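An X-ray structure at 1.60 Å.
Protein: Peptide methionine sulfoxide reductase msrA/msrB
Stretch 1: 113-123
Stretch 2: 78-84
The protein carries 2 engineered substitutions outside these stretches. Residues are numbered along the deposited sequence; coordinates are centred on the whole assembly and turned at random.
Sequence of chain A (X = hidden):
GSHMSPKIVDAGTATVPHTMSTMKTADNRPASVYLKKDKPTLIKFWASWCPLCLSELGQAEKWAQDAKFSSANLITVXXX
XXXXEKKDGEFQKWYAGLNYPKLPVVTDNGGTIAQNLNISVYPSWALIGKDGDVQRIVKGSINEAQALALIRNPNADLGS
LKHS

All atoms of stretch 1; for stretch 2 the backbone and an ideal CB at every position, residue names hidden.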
# COMPACT_ATOMS: atom_id res chain seq x y z
N ILE A 113 -6.05 4.48 -8.58
CA ILE A 113 -6.69 3.96 -7.37
C ILE A 113 -6.71 5.06 -6.31
O ILE A 113 -7.73 5.27 -5.65
CB ILE A 113 -5.92 2.76 -6.85
CG1 ILE A 113 -5.94 1.66 -7.92
CG2 ILE A 113 -6.47 2.35 -5.43
CD1 ILE A 113 -5.02 0.59 -7.61
N ALA A 114 -5.61 5.81 -6.18
CA ALA A 114 -5.59 6.90 -5.23
C ALA A 114 -6.73 7.90 -5.51
O ALA A 114 -7.41 8.37 -4.62
CB ALA A 114 -4.19 7.59 -5.23
N GLN A 115 -6.91 8.24 -6.79
CA GLN A 115 -8.01 9.14 -7.14
C GLN A 115 -9.38 8.52 -6.80
O GLN A 115 -10.23 9.22 -6.23
CB GLN A 115 -7.94 9.49 -8.62
CG GLN A 115 -6.76 10.39 -8.91
CD GLN A 115 -6.73 10.73 -10.37
OE1 GLN A 115 -7.68 11.31 -10.88
NE2 GLN A 115 -5.69 10.31 -11.06
N ASN A 116 -9.60 7.25 -7.14
CA ASN A 116 -10.85 6.56 -6.79
C ASN A 116 -11.13 6.56 -5.30
O ASN A 116 -12.25 6.61 -4.87
CB ASN A 116 -10.85 5.11 -7.30
CG ASN A 116 -10.86 4.99 -8.81
OD1 ASN A 116 -10.54 3.91 -9.35
ND2 ASN A 116 -11.17 6.08 -9.49
N LEU A 117 -10.06 6.43 -4.50
CA LEU A 117 -10.21 6.39 -3.07
C LEU A 117 -10.11 7.74 -2.39
O LEU A 117 -10.20 7.82 -1.16
CB LEU A 117 -9.20 5.38 -2.46
CG LEU A 117 -9.28 3.95 -2.97
CD1 LEU A 117 -8.34 3.02 -2.13
CD2 LEU A 117 -10.63 3.41 -2.96
N ASN A 118 -9.94 8.82 -3.18
CA ASN A 118 -9.78 10.17 -2.62
C ASN A 118 -8.59 10.27 -1.65
O ASN A 118 -8.68 10.91 -0.59
CB ASN A 118 -11.10 10.67 -1.99
CG ASN A 118 -11.10 12.15 -1.67
OD1 ASN A 118 -10.42 12.95 -2.34
ND2 ASN A 118 -11.83 12.52 -0.63
N ILE A 119 -7.47 9.65 -2.07
CA ILE A 119 -6.26 9.73 -1.27
C ILE A 119 -5.48 10.94 -1.79
O ILE A 119 -5.18 11.00 -2.98
CB ILE A 119 -5.49 8.42 -1.25
CG1 ILE A 119 -6.33 7.45 -0.34
CG2 ILE A 119 -4.06 8.68 -0.72
CD1 ILE A 119 -5.73 6.14 -0.08
N SER A 120 -5.15 11.86 -0.89
CA SER A 120 -4.47 13.09 -1.28
C SER A 120 -3.23 13.38 -0.44
O SER A 120 -2.45 14.34 -0.74
CB SER A 120 -5.42 14.33 -1.19
OG SER A 120 -6.02 14.36 0.10
N VAL A 121 -3.07 12.59 0.63
CA VAL A 121 -1.96 12.79 1.55
C VAL A 121 -1.25 11.48 1.77
O VAL A 121 -1.85 10.43 1.70
CB VAL A 121 -2.35 13.43 2.88
CG1 VAL A 121 -3.11 14.78 2.66
CG2 VAL A 121 -3.09 12.53 3.75
N TYR A 122 0.05 11.58 1.96
CA TYR A 122 0.87 10.38 2.17
C TYR A 122 1.62 10.47 3.47
O TYR A 122 2.00 11.60 3.93
CB TYR A 122 1.89 10.27 1.05
CG TYR A 122 1.33 10.08 -0.35
CD1 TYR A 122 0.31 9.14 -0.60
CD2 TYR A 122 1.84 10.78 -1.41
CE1 TYR A 122 -0.15 8.90 -1.92
CE2 TYR A 122 1.35 10.56 -2.72
CZ TYR A 122 0.39 9.61 -2.93
OH TYR A 122 -0.07 9.33 -4.18
N PRO A 123 1.88 9.30 4.07
CA PRO A 123 1.30 8.01 3.66
C PRO A 123 -0.19 8.00 4.00
O PRO A 123 -0.67 8.80 4.80
CB PRO A 123 2.01 7.00 4.58
CG PRO A 123 2.58 7.83 5.70
CD PRO A 123 2.69 9.23 5.30
N UNK A 78 2.73 3.09 -5.36
CA UNK A 78 3.29 4.38 -5.79
C UNK A 78 2.59 4.72 -7.09
O UNK A 78 2.17 3.82 -7.80
CB UNK A 78 4.81 4.33 -5.96
N UNK A 79 2.46 6.02 -7.36
CA UNK A 79 1.58 6.49 -8.46
C UNK A 79 2.34 7.42 -9.38
O UNK A 79 2.23 8.64 -9.24
CB UNK A 79 0.34 7.20 -7.91
N UNK A 80 3.14 6.85 -10.29
CA UNK A 80 3.94 7.72 -11.19
C UNK A 80 3.10 8.78 -11.89
O UNK A 80 2.00 8.52 -12.37
CB UNK A 80 4.65 6.87 -12.25
N UNK A 81 3.61 10.01 -11.90
CA UNK A 81 2.89 11.07 -12.60
C UNK A 81 1.73 11.70 -11.89
O UNK A 81 1.11 12.61 -12.41
CB UNK A 81 2.37 10.52 -13.93
N UNK A 82 1.46 11.28 -10.65
CA UNK A 82 0.35 11.77 -9.88
C UNK A 82 0.92 12.49 -8.66
O UNK A 82 1.90 11.99 -8.05
CB UNK A 82 -0.60 10.64 -9.48
N UNK A 83 0.36 13.65 -8.31
CA UNK A 83 0.82 14.47 -7.20
C UNK A 83 2.35 14.66 -7.23
O UNK A 83 3.05 14.52 -6.17
CB UNK A 83 0.39 13.84 -5.87
N UNK A 84 2.87 14.95 -8.42
CA UNK A 84 4.29 15.26 -8.65
C UNK A 84 5.24 14.11 -8.39
O UNK A 84 6.48 14.30 -8.30
CB UNK A 84 4.70 16.44 -7.77

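Position 78 directs its CA-to-CB bond away from stretch 1, and nothing of that stretch lies within 5.5 Å of the ideal CB, so the contact leaves the choice open. The residue is Ala78.

At position 79 the bond points toward stretch 1. The ideal CB lies 4.3 Å from Tyr122 OH and 5.3 Å from Ala114 CB, in a space between a hydroxyl and the N-terminal part of the visible helix. A small side chain would suit, either apolar or with a polar group for the tyrosine; serine, threonine, alanine or cysteine are all plausible. The residue is Ser79, in the m rotamer. Its OG stays 4.3 Å from Tyr122 OH, too far for a direct hydrogen bond, and waters fill the gaps: one lies 2.7 Å from Ser79 OG and 3.0 Å from Tyr122 OH, while another is 2.8 Å from Ser79 OG and accepts from Ala114 N at 2.9 Å.

Positions 80 and 81 are the corners of a type II turn, closed by a 3.1 Å hydrogen bond from the backbone N of position 82 to O of Ser79. Neither reaches stretch 1. A phi of -52° at 80 is well suited to proline, and Pro80 is found. At 81, phi/psi of 81/1° would jam a CB against the preceding carbonyl O, which calls for glycine; the residue is Gly81.

Position 82 points toward stretch 1 across a broad site in which Ala114 CB and the aliphatic part of Gln115 are apolar, while the carbonyl O of Ile119 and the Tyr122 hydroxyl are polar. Its ideal CB is still 5.3 Å from Gln115 NE2, so a long or bulky side chain is needed to fill the space: leucine, methionine or an aromatic. Phe82, with chi1 t, covers the site. Its CE2 packs 3.7 Å from Ala114 CB and its CE1 3.5 Å from Gln115 CG, while two oxygens approach the ring edge, Tyr122 OH 3.6 Å from Phe82 CD2 and Ile119 O 4.1 Å from Phe82 CZ. A third water joins its backbone to the same tyrosine, donating to Phe82 O at 2.8 Å and lying 2.8 Å from Tyr122 OH.

Position 83 also points toward stretch 1, with its ideal CB 4.6 Å from Tyr122 CE2. The aromatic surface favours a medium or large apolar group, such as leucine or methionine, although the positive phi of 48° is less usual for a residue with a side chain. Leu83 brings CD1 to 4.1 Å from Tyr122 CE2 and 3.9 Å from Ser120 O.

Position 84 is out of reach, and stretch 1 sets no preference; the residue is His84.

Stretch 2 (78-84) ASPGFLH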
# COMPACT_ATOMS: atom_id res chain seq x y z
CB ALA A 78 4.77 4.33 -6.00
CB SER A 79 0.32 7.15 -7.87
OG SER A 79 -0.44 6.22 -7.10
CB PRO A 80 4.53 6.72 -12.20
CG PRO A 80 4.71 5.42 -11.39
CD PRO A 80 3.40 5.43 -10.53
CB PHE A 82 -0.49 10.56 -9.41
CG PHE A 82 -1.61 10.93 -8.53
CD1 PHE A 82 -2.69 11.71 -9.01
CD2 PHE A 82 -1.68 10.45 -7.22
CE1 PHE A 82 -3.78 12.00 -8.16
CE2 PHE A 82 -2.74 10.75 -6.38
CZ PHE A 82 -3.82 11.54 -6.83
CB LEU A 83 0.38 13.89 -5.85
CG LEU A 83 -1.13 13.76 -5.61
CD1 LEU A 83 -1.47 13.05 -4.28
CD2 LEU A 83 -1.82 15.13 -5.62
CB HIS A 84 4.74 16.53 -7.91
CG HIS A 84 3.91 17.73 -8.25
ND1 HIS A 84 3.95 18.33 -9.49
CD2 HIS A 84 2.98 18.41 -7.52
CE1 HIS A 84 3.09 19.34 -9.51
NE2 HIS A 84 2.49 19.40 -8.34
O HOH W 1 -2.95 5.03 -7.00
O HOH W 2 0.31 6.39 -4.48
O HOH W 3 1.82 10.12 -6.03
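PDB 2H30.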